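Local coordinates for protein imelysin (Bacteroides ovatus ATCC 8483, PDB 3OYV) that is an imelysin-like protein, probably of the outer membrane and metal-binding, implicated in bacterial iron uptake, at residues N13-P18 with E356-Q361; A32-T37 with D331-E336; A69-C74 with V225-V230; T91-D96 with D123-N128. All blocks are in the same frame, centred on the assembly; numbering follows the deposited sequence. Where two conformers were deposited one is given.

Overall arrangement
Four contacts show how chemistry follows position in a largely helical chain. Contact 4 is the most central, a buried helix pair about 10 Å from the chain's centre; contact 3, also buried, lies about 25 Å out and shares helix 71-102 with it. Contact 4 ties that helix through a lysine and a tyrosine, contact 3 by close apolar packing. Contacts 1 and 2 are partly buried and each involves a loop: the first unites the two chain ends through an arginine and waters, the second lays a loop over helix 21-47. Their centres are about 23 Å apart, whereas contacts 1 and 3 lie on opposite sides of the centre, about 51 Å from each other.

Contact 1 of 4, residues N13-P18 with E356-Q361; sequences NIDYTP and EPRKVQ. With GOL (glycerol), chain E.
The chain termini of this helical protein meet where I14, Y16 and their neighbours, in the loop leading to helix 21-47, run beside R358, V360 and Q361 of the C-terminal tail. The two backbones converge at 46° without pairing as strands, and R358 makes the one direct hydrogen bond between them. Its NH1 donates to the carbonyl oxygen O of I14 at 2.7 Å, tilted 15° from the carbonyl plane. The arginine chain is extended as far as NE before chi4 (-88°) turns CZ out of that line. At the other amino group, NH2 donates to O3 of a glycerol, probably from the crystallisation liquor, which also accepts from the N of I14; F349 O is a further partner of NH2. D15 OD1 lies 4.0 Å from R358 NH1, beyond a salt bridge, and a water joins the two; the carboxylate has its salt bridge with K353.

Beyond the arginine, two waters link Y16 to K359 O, one through Y16 N and the other through Y16 O, which it reaches at 2.6 Å. The side chains of Y16 and V360 lie alongside each other and point the same way, with Y16 CE2 3.7 Å from V360 CG1. W24 and F268 meet the tyrosine ring edge-to-face, and its hydroxyl bonds H25. At the very end, Q361 OE1 comes 3.2 Å from P18 CD, while NE2 packs on T17 CG2. Between the two segments the polar links are thus one arginine bond and shared waters, and D15, though paired with K353, would probably also favour the positive charge of R358.

Contact 2 of 4, residues A32-T37 with D331-E336; sequences AALLKT and DEAAVE
L34 and A33, on consecutive positions of helix 21-47, take most of the apolar contact with the loop 331-336. L34 CD2 presses on A333 CB at 3.4 Å, closer than carbons usually pack, while its other methyl, CD1, meets the carbonyl oxygen of V335, with CD1 and O 3.6 Å apart. In E336, chi2 (68°) turns CD back toward the helix, and OE1 ends 3.8 Å from L34 CD2. A33 points at the loop, its CB 4.0 Å from A333 CB and nearer still to D331 O. An alanine in place of L34 would probably open a gap beside A333 CB and leave the carboxylate of E336 without its apolar neighbour.

Polar links across the contact run through water. One water donates both to A33 O, at 3.0 Å, and to D331 O. A second accepts from A333 N at 2.9 Å and is hydrogen-bonded to T37 OG1, joining the loop backbone to a side chain one helical turn beyond A33.

Charged ends look elsewhere: E336 pairs with R342, and K36 with D250 of helix 223-261. That helix also flanks A33 through Y253, whose hydroxyl bonds D331, while N30, earlier on helix 21-47, holds V335 N as the loop runs on to helix 343-351.

Contact 3 of 4, residues A69-C74 with V225-V230; sequences ASALSC and VLNPVV
A71 CB lies against the CB of L226, 3.6 Å away, where the first turn of helix 71-102 meets helix 223-261 at the closest approach of their CA atoms in the two segments. The same methyl is 3.3 Å from N227 OD1, so the one small side chain touches two consecutive residues of the partner helix. Further along L226, CD1 reaches past the alanine to the backbone of L72, 3.9 Å from its CA; the leucine side chain of L72 itself touches only lightly. One turn on, V230 CG2 rests on C74 CB at 3.7 Å and comes near A71 O. The small A71 and C74 thus receive L226 and V230, with no hydrogen bond across.

A capping bond marks the helix start. S70 is the N-cap, its OG accepting from S73 N at 2.9 Å in a nearly straight bond (161°). In the partner helix, the N atoms of P228 and V229 make no bond to the preceding turn, and the helix is kinked there.

D223, at the beginning of helix 223-261, accepts from A71 N. I213 of helix 189-214 covers both L72 and L226, while F60 of helix 56-62 packs on C74 and V230, and H63 touches A71 and C74.

Contact 4 of 4, residues T91-D96 with D123-N128; sequences TAKIGD and DDYTNN
K93 and Y125 face each other across an antiparallel pair in the helical bundle, helices 71-102 and 121-137, whose short segments run at 148° with axes 11.4 Å apart. K93 CB sits over one face of the tyrosine ring, 3.9 Å from its centroid, a CH-pi contact displaced toward the rim; farther out, K93 CD touches Y125 CD1 at 3.7 Å. I94 CG1 approaches the ring obliquely, also 3.7 Å away, from Y125 CD2. An alanine in place of Y125 would probably strip K93 CB and I94 CG1 of the ring they pack on, opening a gap between the helices.

Beyond the ring the lysine runs extended and meets N128 tip to tip, NZ donating to OD1 at 2.7 Å, tilted 30° from the amide plane. NZ is also gripped by E286, in a salt bridge, and by E114, and hydrogen-bonds an unidentified ligand, probably from the crystallisation liquor, though such molecules often mark pockets.

In the second shell, N128 ND2 bonds E283 O, which helps fix the amide. D124 is held by S115. I175 of helix 158-177 packs on both I94 and Y125, and V89 on Y125 and N128. Near the tyrosine hydroxyl, a water donates to K93 O at 2.7 Å and makes a weak hydrogen bond with Y125 OH at 3.3 Å.

Contact 1 of 4, residues N13-P18 with E356-Q361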
loop_
_atom_site.group_PDB
_atom_site.type_symbol
_atom_site.label_atom_id
_atom_site.label_comp_id
_atom_site.label_asym_id
_atom_site.label_seq_id
_atom_site.Cartn_x
_atom_site.Cartn_y
_atom_site.Cartn_z
ATOM N N ASN A 13 -5.409 -19.964 -13.696
ATOM C CA ASN A 13 -4.189 -20.741 -13.550
ATOM C C ASN A 13 -3.341 -20.667 -14.827
ATOM O O ASN A 13 -3.846 -20.911 -15.917
ATOM C CB ASN A 13 -4.529 -22.220 -13.309
ATOM C CG ASN A 13 -3.292 -23.062 -13.073
ATOM O OD1 ASN A 13 -2.696 -23.007 -11.996
ATOM N ND2 ASN A 13 -2.912 -23.869 -14.070
ATOM N N ILE A 14 -2.063 -20.360 -14.682
ATOM C CA ILE A 14 -1.120 -20.474 -15.788
ATOM C C ILE A 14 0.264 -20.690 -15.202
ATOM O O ILE A 14 0.559 -20.173 -14.126
ATOM C CB ILE A 14 -1.212 -19.240 -16.692
ATOM C CG1 ILE A 14 -0.333 -19.411 -17.918
ATOM C CG2 ILE A 14 -0.858 -17.943 -15.895
ATOM C CD1 ILE A 14 -0.606 -18.344 -19.002
ATOM N N ASP A 15 1.098 -21.467 -15.876
ATOM C CA ASP A 15 2.491 -21.605 -15.505
ATOM C C ASP A 15 3.379 -21.068 -16.620
ATOM O O ASP A 15 2.982 -21.051 -17.788
ATOM C CB ASP A 15 2.837 -23.065 -15.231
ATOM C CG ASP A 15 2.030 -23.657 -14.089
ATOM O OD1 ASP A 15 2.039 -23.060 -12.998
ATOM O OD2 ASP A 15 1.404 -24.725 -14.283
ATOM N N TYR A 16 4.571 -20.652 -16.228
ATOM C CA TYR A 16 5.584 -20.200 -17.164
ATOM C C TYR A 16 6.079 -21.382 -17.984
ATOM O O TYR A 16 6.451 -22.434 -17.422
ATOM C CB TYR A 16 6.714 -19.575 -16.356
ATOM C CG TYR A 16 7.891 -19.047 -17.131
ATOM C CD1 TYR A 16 7.913 -17.730 -17.606
ATOM C CD2 TYR A 16 9.003 -19.838 -17.362
ATOM C CE1 TYR A 16 9.014 -17.233 -18.273
ATOM C CE2 TYR A 16 10.102 -19.353 -18.051
ATOM C CZ TYR A 16 10.105 -18.040 -18.518
ATOM O OH TYR A 16 11.219 -17.590 -19.191
ATOM N N THR A 17 6.079 -21.218 -19.304
ATOM C CA THR A 17 6.534 -22.277 -20.205
ATOM C C THR A 17 7.407 -21.666 -21.296
ATOM O O THR A 17 7.348 -20.467 -21.530
ATOM C CB THR A 17 5.349 -22.947 -20.921
ATOM O OG1 THR A 17 4.769 -22.012 -21.860
ATOM C CG2 THR A 17 4.265 -23.481 -19.899
ATOM N N PRO A 18 8.149 -22.504 -22.049
ATOM C CA PRO A 18 8.872 -21.947 -23.196
ATOM C C PRO A 18 7.951 -21.223 -24.184
ATOM O O PRO A 18 8.338 -20.236 -24.798
ATOM C CB PRO A 18 9.491 -23.185 -23.860
ATOM C CG PRO A 18 9.664 -24.142 -22.696
ATOM C CD PRO A 18 8.458 -23.935 -21.826
ATOM N N GLU A 356 4.740 -19.129 -3.221
ATOM C CA GLU A 356 6.170 -19.339 -3.505
ATOM C C GLU A 356 6.526 -18.683 -4.834
ATOM O O GLU A 356 5.653 -18.506 -5.683
ATOM C CB GLU A 356 6.513 -20.839 -3.569
ATOM C CG GLU A 356 6.313 -21.615 -2.252
ATOM C CD GLU A 356 7.305 -21.230 -1.128
ATOM O OE1 GLU A 356 8.211 -20.373 -1.323
ATOM O OE2 GLU A 356 7.172 -21.800 -0.014
ATOM N N PRO A 357 7.810 -18.335 -5.021
ATOM C CA PRO A 357 8.225 -17.860 -6.329
ATOM C C PRO A 357 7.900 -18.885 -7.399
ATOM O O PRO A 357 8.030 -20.105 -7.163
ATOM C CB PRO A 357 9.749 -17.705 -6.183
ATOM C CG PRO A 357 9.938 -17.364 -4.744
ATOM C CD PRO A 357 8.896 -18.222 -4.035
ATOM N N ARG A 358 7.514 -18.405 -8.580
ATOM C CA ARG A 358 7.338 -19.306 -9.707
ATOM C C ARG A 358 8.662 -19.936 -10.118
ATOM O O ARG A 358 9.744 -19.385 -9.878
ATOM C CB ARG A 358 6.733 -18.582 -10.876
ATOM C CG ARG A 358 5.298 -18.237 -10.631
ATOM C CD ARG A 358 4.756 -17.456 -11.794
ATOM N NE ARG A 358 3.343 -17.057 -11.724
ATOM C CZ ARG A 358 2.311 -17.796 -12.137
ATOM N NH1 ARG A 358 2.456 -19.083 -12.475
ATOM N NH2 ARG A 358 1.106 -17.257 -12.165
ATOM N N LYS A 359 8.537 -21.077 -10.783
ATOM C CA LYS A 359 9.678 -21.813 -11.309
ATOM C C LYS A 359 9.544 -21.952 -12.813
ATOM O O LYS A 359 8.441 -21.925 -13.379
ATOM C CB LYS A 359 9.773 -23.212 -10.674
ATOM C CG LYS A 359 9.962 -23.187 -9.179
ATOM C CD LYS A 359 10.035 -24.581 -8.649
ATOM C CE LYS A 359 10.260 -24.590 -7.150
ATOM N NZ LYS A 359 10.405 -25.984 -6.625
ATOM N N VAL A 360 10.693 -22.097 -13.454
ATOM C CA VAL A 360 10.734 -22.415 -14.865
ATOM C C VAL A 360 10.510 -23.942 -15.019
ATOM O O VAL A 360 10.640 -24.729 -14.069
ATOM C CB VAL A 360 12.054 -21.920 -15.515
ATOM C CG1 VAL A 360 12.284 -20.395 -15.224
ATOM C CG2 VAL A 360 13.230 -22.756 -15.055
ATOM N N GLN A 361 10.153 -24.340 -16.221
ATOM C CA GLN A 361 9.781 -25.731 -16.497
ATOM C C GLN A 361 11.002 -26.646 -16.403
ATOM O O GLN A 361 12.154 -26.236 -16.577
ATOM C CB GLN A 361 9.196 -25.831 -17.915
ATOM C CG GLN A 361 7.828 -26.459 -18.029
ATOM C CD GLN A 361 7.436 -26.630 -19.491
ATOM O OE1 GLN A 361 8.301 -26.819 -20.358
ATOM N NE2 GLN A 361 6.139 -26.552 -19.774
ATOM O OXT GLN A 361 10.866 -27.854 -16.173
HETATM C C1 GOL E . -1.346 -16.410 -9.829
HETATM O O1 GOL E . -0.311 -17.048 -9.097
HETATM C C2 GOL E . -2.546 -17.352 -10.089
HETATM O O2 GOL E . -3.106 -17.769 -8.824
HETATM C C3 GOL E . -2.172 -18.667 -10.821
HETATM O O3 GOL E . -1.752 -18.548 -12.193
HETATM O O HOH W 1 3.985 -21.377 -11.878
HETATM O O HOH W 2 5.662 -20.672 -13.486
HETATM O O HOH W 3 6.755 -23.488 -15.042
#

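Contact 2 of 4, residues A32-T37 with D331-E336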
loop_
_atom_site.group_PDB
_atom_site.type_symbol
_atom_site.label_atom_id
_atom_site.label_comp_id
_atom_site.label_asym_id
_atom_site.label_seq_id
_atom_site.Cartn_x
_atom_site.Cartn_y
_atom_site.Cartn_z
ATOM N N ALA A 32 6.164 -3.576 -14.737
ATOM C CA ALA A 32 7.211 -3.015 -13.876
ATOM C C ALA A 32 7.567 -1.599 -14.328
ATOM O O ALA A 32 7.851 -0.736 -13.495
ATOM C CB ALA A 32 8.457 -3.887 -13.880
ATOM N N ALA A 33 7.563 -1.335 -15.660
ATOM C CA ALA A 33 7.829 0.000 -16.199
ATOM C C ALA A 33 6.768 0.981 -15.729
ATOM O O ALA A 33 7.065 2.109 -15.350
ATOM C CB ALA A 33 7.899 -0.065 -17.714
ATOM N N LEU A 34 5.511 0.537 -15.765
ATOM C CA LEU A 34 4.413 1.395 -15.325
ATOM C C LEU A 34 4.551 1.745 -13.836
ATOM O O LEU A 34 4.309 2.859 -13.415
ATOM C CB LEU A 34 3.058 0.739 -15.588
ATOM C CG LEU A 34 2.659 0.595 -17.060
ATOM C CD1 LEU A 34 1.448 -0.315 -17.183
ATOM C CD2 LEU A 34 2.390 1.960 -17.704
ATOM N N LEU A 35 4.929 0.749 -13.050
ATOM C CA LEU A 35 5.124 0.917 -11.595
ATOM C C LEU A 35 6.265 1.898 -11.302
ATOM O O LEU A 35 6.192 2.694 -10.363
ATOM C CB LEU A 35 5.376 -0.431 -10.906
ATOM C CG LEU A 35 4.182 -1.259 -10.413
ATOM C CD1 LEU A 35 4.593 -2.689 -10.054
ATOM C CD2 LEU A 35 3.473 -0.509 -9.261
ATOM N N LYS A 36 7.341 1.788 -12.076
ATOM C CA LYS A 36 8.505 2.661 -11.960
ATOM C C LYS A 36 8.111 4.102 -12.276
ATOM O O LYS A 36 8.430 5.034 -11.533
ATOM C CB LYS A 36 9.594 2.129 -12.906
ATOM C CG LYS A 36 10.810 2.972 -13.090
ATOM C CD LYS A 36 11.811 2.277 -14.021
ATOM C CE LYS A 36 12.920 3.230 -14.435
ATOM N NZ LYS A 36 13.755 3.655 -13.266
ATOM N N THR A 37 7.417 4.284 -13.387
ATOM C CA THR A 37 6.962 5.605 -13.790
ATOM C C THR A 37 6.043 6.204 -12.730
ATOM O O THR A 37 6.223 7.353 -12.350
ATOM C CB THR A 37 6.266 5.516 -15.151
ATOM O OG1 THR A 37 7.247 5.144 -16.140
ATOM C CG2 THR A 37 5.621 6.853 -15.525
ATOM N N ASP A 331 13.072 2.927 -21.158
ATOM C CA ASP A 331 12.514 2.287 -19.960
ATOM C C ASP A 331 11.004 2.521 -19.800
ATOM O O ASP A 331 10.407 1.977 -18.849
ATOM C CB ASP A 331 13.214 2.768 -18.695
ATOM C CG ASP A 331 14.605 2.193 -18.511
ATOM O OD1 ASP A 331 14.952 1.136 -19.090
ATOM O OD2 ASP A 331 15.337 2.792 -17.693
ATOM N N GLU A 332 10.390 3.285 -20.701
ATOM C CA GLU A 332 8.952 3.541 -20.626
ATOM C C GLU A 332 8.145 2.286 -20.966
ATOM O O GLU A 332 8.601 1.408 -21.687
ATOM C CB GLU A 332 8.562 4.694 -21.556
ATOM C CG GLU A 332 9.254 6.007 -21.180
ATOM C CD GLU A 332 8.611 7.239 -21.809
ATOM O OE1 GLU A 332 7.831 7.099 -22.772
ATOM O OE2 GLU A 332 8.896 8.357 -21.332
ATOM N N ALA A 333 6.927 2.206 -20.458
ATOM C CA ALA A 333 6.037 1.119 -20.773
ATOM C C ALA A 333 5.669 1.146 -22.254
ATOM O O ALA A 333 5.617 2.205 -22.864
ATOM C CB ALA A 333 4.774 1.219 -19.944
ATOM N N ALA A 334 5.399 -0.026 -22.809
ATOM C CA ALA A 334 4.854 -0.175 -24.166
ATOM C C ALA A 334 3.379 0.217 -24.239
ATOM O O ALA A 334 2.927 0.765 -25.245
ATOM C CB ALA A 334 5.020 -1.626 -24.653
ATOM N N VAL A 335 2.625 -0.106 -23.186
ATOM C CA VAL A 335 1.180 0.066 -23.172
ATOM C C VAL A 335 0.738 0.581 -21.801
ATOM O O VAL A 335 1.077 -0.002 -20.758
ATOM C CB VAL A 335 0.453 -1.263 -23.439
ATOM C CG1 VAL A 335 -1.070 -1.088 -23.317
ATOM C CG2 VAL A 335 0.810 -1.841 -24.838
ATOM N N GLU A 336 -0.072 1.639 -21.823
ATOM C CA GLU A 336 -0.698 2.199 -20.637
ATOM C C GLU A 336 -1.877 1.290 -20.256
ATOM O O GLU A 336 -3.041 1.625 -20.551
ATOM C CB GLU A 336 -1.118 3.648 -20.901
ATOM C CG GLU A 336 -1.440 4.438 -19.681
ATOM C CD GLU A 336 -0.216 4.714 -18.807
ATOM O OE1 GLU A 336 0.880 5.026 -19.359
ATOM O OE2 GLU A 336 -0.380 4.642 -17.556
HETATM O O HOH W 4 9.718 3.166 -16.409
HETATM O O HOH W 5 6.041 3.997 -18.361
#

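Contact 3 of 4, residues A69-C74 with V225-V230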
loop_
_atom_site.group_PDB
_atom_site.type_symbol
_atom_site.label_atom_id
_atom_site.label_comp_id
_atom_site.label_asym_id
_atom_site.label_seq_id
_atom_site.Cartn_x
_atom_site.Cartn_y
_atom_site.Cartn_z
ATOM N N ALA A 69 -6.280 25.173 4.747
ATOM C CA ALA A 69 -6.120 26.564 5.140
ATOM C C ALA A 69 -5.569 26.743 6.556
ATOM O O ALA A 69 -5.380 27.888 6.996
ATOM C CB ALA A 69 -7.480 27.286 5.026
ATOM N N SER A 70 -5.335 25.625 7.248
ATOM C CA SER A 70 -4.853 25.663 8.614
ATOM C C SER A 70 -4.123 24.376 8.904
ATOM O O SER A 70 -4.339 23.367 8.228
ATOM C CB SER A 70 -6.030 25.824 9.597
ATOM O OG SER A 70 -6.843 24.667 9.619
ATOM N N ALA A 71 -3.308 24.386 9.950
ATOM C CA ALA A 71 -2.695 23.144 10.392
ATOM C C ALA A 71 -3.753 22.162 10.895
ATOM O O ALA A 71 -3.620 20.957 10.712
ATOM C CB ALA A 71 -1.610 23.403 11.468
ATOM N N LEU A 72 -4.812 22.667 11.541
ATOM C CA LEU A 72 -5.912 21.811 11.960
ATOM C C LEU A 72 -6.496 21.050 10.782
ATOM O O LEU A 72 -6.734 19.856 10.893
ATOM C CB LEU A 72 -7.003 22.606 12.687
ATOM C CG LEU A 72 -8.249 21.821 13.068
ATOM C CD1 LEU A 72 -7.891 20.660 13.966
ATOM C CD2 LEU A 72 -9.309 22.716 13.714
ATOM N N SER A 73 -6.744 21.730 9.663
ATOM C CA SER A 73 -7.283 21.072 8.469
ATOM C C SER A 73 -6.362 19.935 7.994
ATOM O O SER A 73 -6.813 18.827 7.657
ATOM C CB SER A 73 -7.445 22.098 7.352
ATOM O OG SER A 73 -8.038 21.512 6.212
ATOM N N CYS A 74 -5.062 20.217 7.985
ATOM C CA CYS A 74 -4.088 19.190 7.624
ATOM C C CYS A 74 -4.193 18.001 8.569
ATOM O O CYS A 74 -4.208 16.843 8.143
ATOM C CB CYS A 74 -2.656 19.714 7.721
ATOM S SG CYS A 74 -2.262 20.998 6.551
ATOM N N VAL A 225 0.667 25.134 17.715
ATOM C CA VAL A 225 0.810 23.767 18.182
ATOM C C VAL A 225 1.001 22.775 17.036
ATOM O O VAL A 225 1.851 21.904 17.108
ATOM C CB VAL A 225 -0.358 23.337 19.079
ATOM C CG1 VAL A 225 -0.274 21.857 19.405
ATOM C CG2 VAL A 225 -0.333 24.193 20.381
ATOM N N LEU A 226 0.218 22.903 15.972
ATOM C CA LEU A 226 0.149 21.838 14.970
ATOM C C LEU A 226 1.081 21.979 13.767
ATOM O O LEU A 226 1.400 20.993 13.125
ATOM C CB LEU A 226 -1.293 21.595 14.533
ATOM C CG LEU A 226 -2.249 21.026 15.610
ATOM C CD1 LEU A 226 -3.649 20.872 15.001
ATOM C CD2 LEU A 226 -1.764 19.721 16.166
ATOM N N ASN A 227 1.553 23.193 13.490
ATOM C CA ASN A 227 2.507 23.355 12.400
ATOM C C ASN A 227 3.699 22.401 12.494
ATOM O O ASN A 227 4.058 21.791 11.490
ATOM C CB ASN A 227 3.013 24.784 12.290
ATOM C CG ASN A 227 2.065 25.720 11.561
ATOM O OD1 ASN A 227 0.981 25.341 11.132
ATOM N ND2 ASN A 227 2.478 26.996 11.430
ATOM N N PRO A 228 4.359 22.303 13.664
ATOM C CA PRO A 228 5.529 21.419 13.704
ATOM C C PRO A 228 5.161 19.958 13.508
ATOM O O PRO A 228 5.984 19.174 13.035
ATOM C CB PRO A 228 6.160 21.691 15.077
ATOM C CG PRO A 228 5.290 22.560 15.771
ATOM C CD PRO A 228 4.254 23.160 14.855
ATOM N N VAL A 229 3.952 19.601 13.913
ATOM C CA VAL A 229 3.465 18.237 13.712
ATOM C C VAL A 229 3.334 17.987 12.179
ATOM O O VAL A 229 3.773 16.947 11.672
ATOM C CB VAL A 229 2.131 18.002 14.435
ATOM C CG1 VAL A 229 1.538 16.642 14.021
ATOM C CG2 VAL A 229 2.311 18.116 15.965
ATOM N N VAL A 230 2.724 18.929 11.464
ATOM C CA VAL A 230 2.537 18.802 10.008
ATOM C C VAL A 230 3.895 18.734 9.291
ATOM O O VAL A 230 4.121 17.890 8.424
ATOM C CB VAL A 230 1.637 19.875 9.439
ATOM C CG1 VAL A 230 1.558 19.762 7.917
ATOM C CG2 VAL A 230 0.227 19.808 10.085
#

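Contact 4 of 4, residues T91-D96 with D123-N128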
loop_
_atom_site.group_PDB
_atom_site.type_symbol
_atom_site.label_atom_id
_atom_site.label_comp_id
_atom_site.label_asym_id
_atom_site.label_seq_id
_atom_site.Cartn_x
_atom_site.Cartn_y
_atom_site.Cartn_z
ATOM N N THR A 91 -12.578 -4.125 7.457
ATOM C CA THR A 91 -13.883 -4.417 6.905
ATOM C C THR A 91 -13.808 -4.921 5.461
ATOM O O THR A 91 -14.674 -5.658 5.042
ATOM C CB THR A 91 -14.846 -3.216 6.923
ATOM O OG1 THR A 91 -14.343 -2.264 6.038
ATOM C CG2 THR A 91 -14.995 -2.537 8.252
ATOM N N ALA A 92 -12.765 -4.543 4.708
ATOM C CA ALA A 92 -12.647 -4.965 3.313
ATOM C C ALA A 92 -11.563 -6.011 3.101
ATOM O O ALA A 92 -11.843 -7.136 2.658
ATOM C CB ALA A 92 -12.436 -3.781 2.385
ATOM N N LYS A 93 -10.325 -5.682 3.430
ATOM C CA LYS A 93 -9.239 -6.626 3.156
ATOM C C LYS A 93 -9.427 -7.948 3.923
ATOM O O LYS A 93 -9.254 -9.043 3.364
ATOM C CB LYS A 93 -7.866 -6.000 3.423
ATOM C CG LYS A 93 -7.582 -4.757 2.589
ATOM C CD LYS A 93 -6.166 -4.228 2.810
ATOM C CE LYS A 93 -5.877 -2.939 2.065
ATOM N NZ LYS A 93 -4.411 -2.758 1.891
ATOM N N ILE A 94 -9.779 -7.848 5.197
ATOM C CA ILE A 94 -10.048 -9.028 6.020
ATOM C C ILE A 94 -11.541 -9.401 5.957
ATOM O O ILE A 94 -11.914 -10.571 5.737
ATOM C CB ILE A 94 -9.579 -8.816 7.491
ATOM C CG1 ILE A 94 -8.085 -8.480 7.492
ATOM C CG2 ILE A 94 -9.919 -10.082 8.360
ATOM C CD1 ILE A 94 -7.563 -8.117 8.875
ATOM N N GLY A 95 -12.394 -8.407 6.101
ATOM C CA GLY A 95 -13.826 -8.607 6.224
ATOM C C GLY A 95 -14.534 -9.168 5.014
ATOM O O GLY A 95 -15.465 -9.978 5.148
ATOM N N ASP A 96 -14.155 -8.734 3.822
ATOM C CA ASP A 96 -14.831 -9.252 2.625
ATOM C C ASP A 96 -14.609 -10.755 2.455
ATOM O O ASP A 96 -15.578 -11.510 2.303
ATOM C CB ASP A 96 -14.485 -8.454 1.371
ATOM C CG ASP A 96 -15.115 -7.086 1.356
ATOM O OD1 ASP A 96 -16.071 -6.843 2.124
ATOM O OD2 ASP A 96 -14.663 -6.252 0.528
ATOM N N ASP A 123 1.293 -9.768 6.377
ATOM C CA ASP A 123 2.345 -8.783 6.474
ATOM C C ASP A 123 1.952 -7.469 5.799
ATOM O O ASP A 123 2.253 -6.397 6.300
ATOM C CB ASP A 123 3.654 -9.349 5.915
ATOM C CG ASP A 123 4.304 -10.389 6.814
ATOM O OD1 ASP A 123 3.950 -10.459 8.008
ATOM O OD2 ASP A 123 5.189 -11.112 6.292
ATOM N N ASP A 124 1.256 -7.563 4.660
ATOM C CA ASP A 124 0.713 -6.417 3.957
ATOM C C ASP A 124 -0.170 -5.603 4.904
ATOM O O ASP A 124 0.044 -4.409 5.129
ATOM C CB ASP A 124 -0.054 -6.991 2.759
ATOM C CG ASP A 124 -0.839 -5.977 1.952
ATOM O OD1 ASP A 124 -0.888 -4.769 2.240
ATOM O OD2 ASP A 124 -1.445 -6.426 0.933
ATOM N N TYR A 125 -1.166 -6.267 5.482
ATOM C CA TYR A 125 -2.170 -5.544 6.261
ATOM C C TYR A 125 -1.555 -4.996 7.547
ATOM O O TYR A 125 -1.940 -3.918 8.010
ATOM C CB TYR A 125 -3.403 -6.400 6.575
ATOM C CG TYR A 125 -4.036 -7.152 5.406
ATOM C CD1 TYR A 125 -3.787 -6.814 4.065
ATOM C CD2 TYR A 125 -4.876 -8.227 5.667
ATOM C CE1 TYR A 125 -4.326 -7.567 3.028
ATOM C CE2 TYR A 125 -5.419 -8.966 4.645
ATOM C CZ TYR A 125 -5.154 -8.636 3.323
ATOM O OH TYR A 125 -5.693 -9.454 2.335
ATOM N N THR A 126 -0.602 -5.737 8.110
ATOM C CA THR A 126 0.133 -5.279 9.284
ATOM C C THR A 126 0.928 -4.013 8.947
ATOM O O THR A 126 0.917 -3.038 9.713
ATOM C CB THR A 126 1.057 -6.370 9.830
ATOM O OG1 THR A 126 0.295 -7.527 10.137
ATOM C CG2 THR A 126 1.784 -5.936 11.094
ATOM N N ASN A 127 1.597 -4.011 7.784
ATOM C CA ASN A 127 2.297 -2.797 7.329
ATOM C C ASN A 127 1.367 -1.623 7.157
ATOM O O ASN A 127 1.729 -0.489 7.451
ATOM C CB ASN A 127 3.054 -3.069 6.025
ATOM C CG ASN A 127 4.350 -3.816 6.239
ATOM O OD1 ASN A 127 4.890 -3.859 7.347
ATOM N ND2 ASN A 127 4.858 -4.434 5.170
ATOM N N ASN A 128 0.141 -1.885 6.711
ATOM C CA ASN A 128 -0.845 -0.826 6.622
ATOM C C ASN A 128 -1.117 -0.203 8.013
ATOM O O ASN A 128 -1.287 1.006 8.155
ATOM C CB ASN A 128 -2.190 -1.304 6.050
ATOM C CG ASN A 128 -2.136 -1.853 4.609
ATOM O OD1 ASN A 128 -3.045 -2.602 4.251
ATOM N ND2 ASN A 128 -1.126 -1.509 3.805
HETATM O O HOH W 6 -8.558 -9.004 0.706
#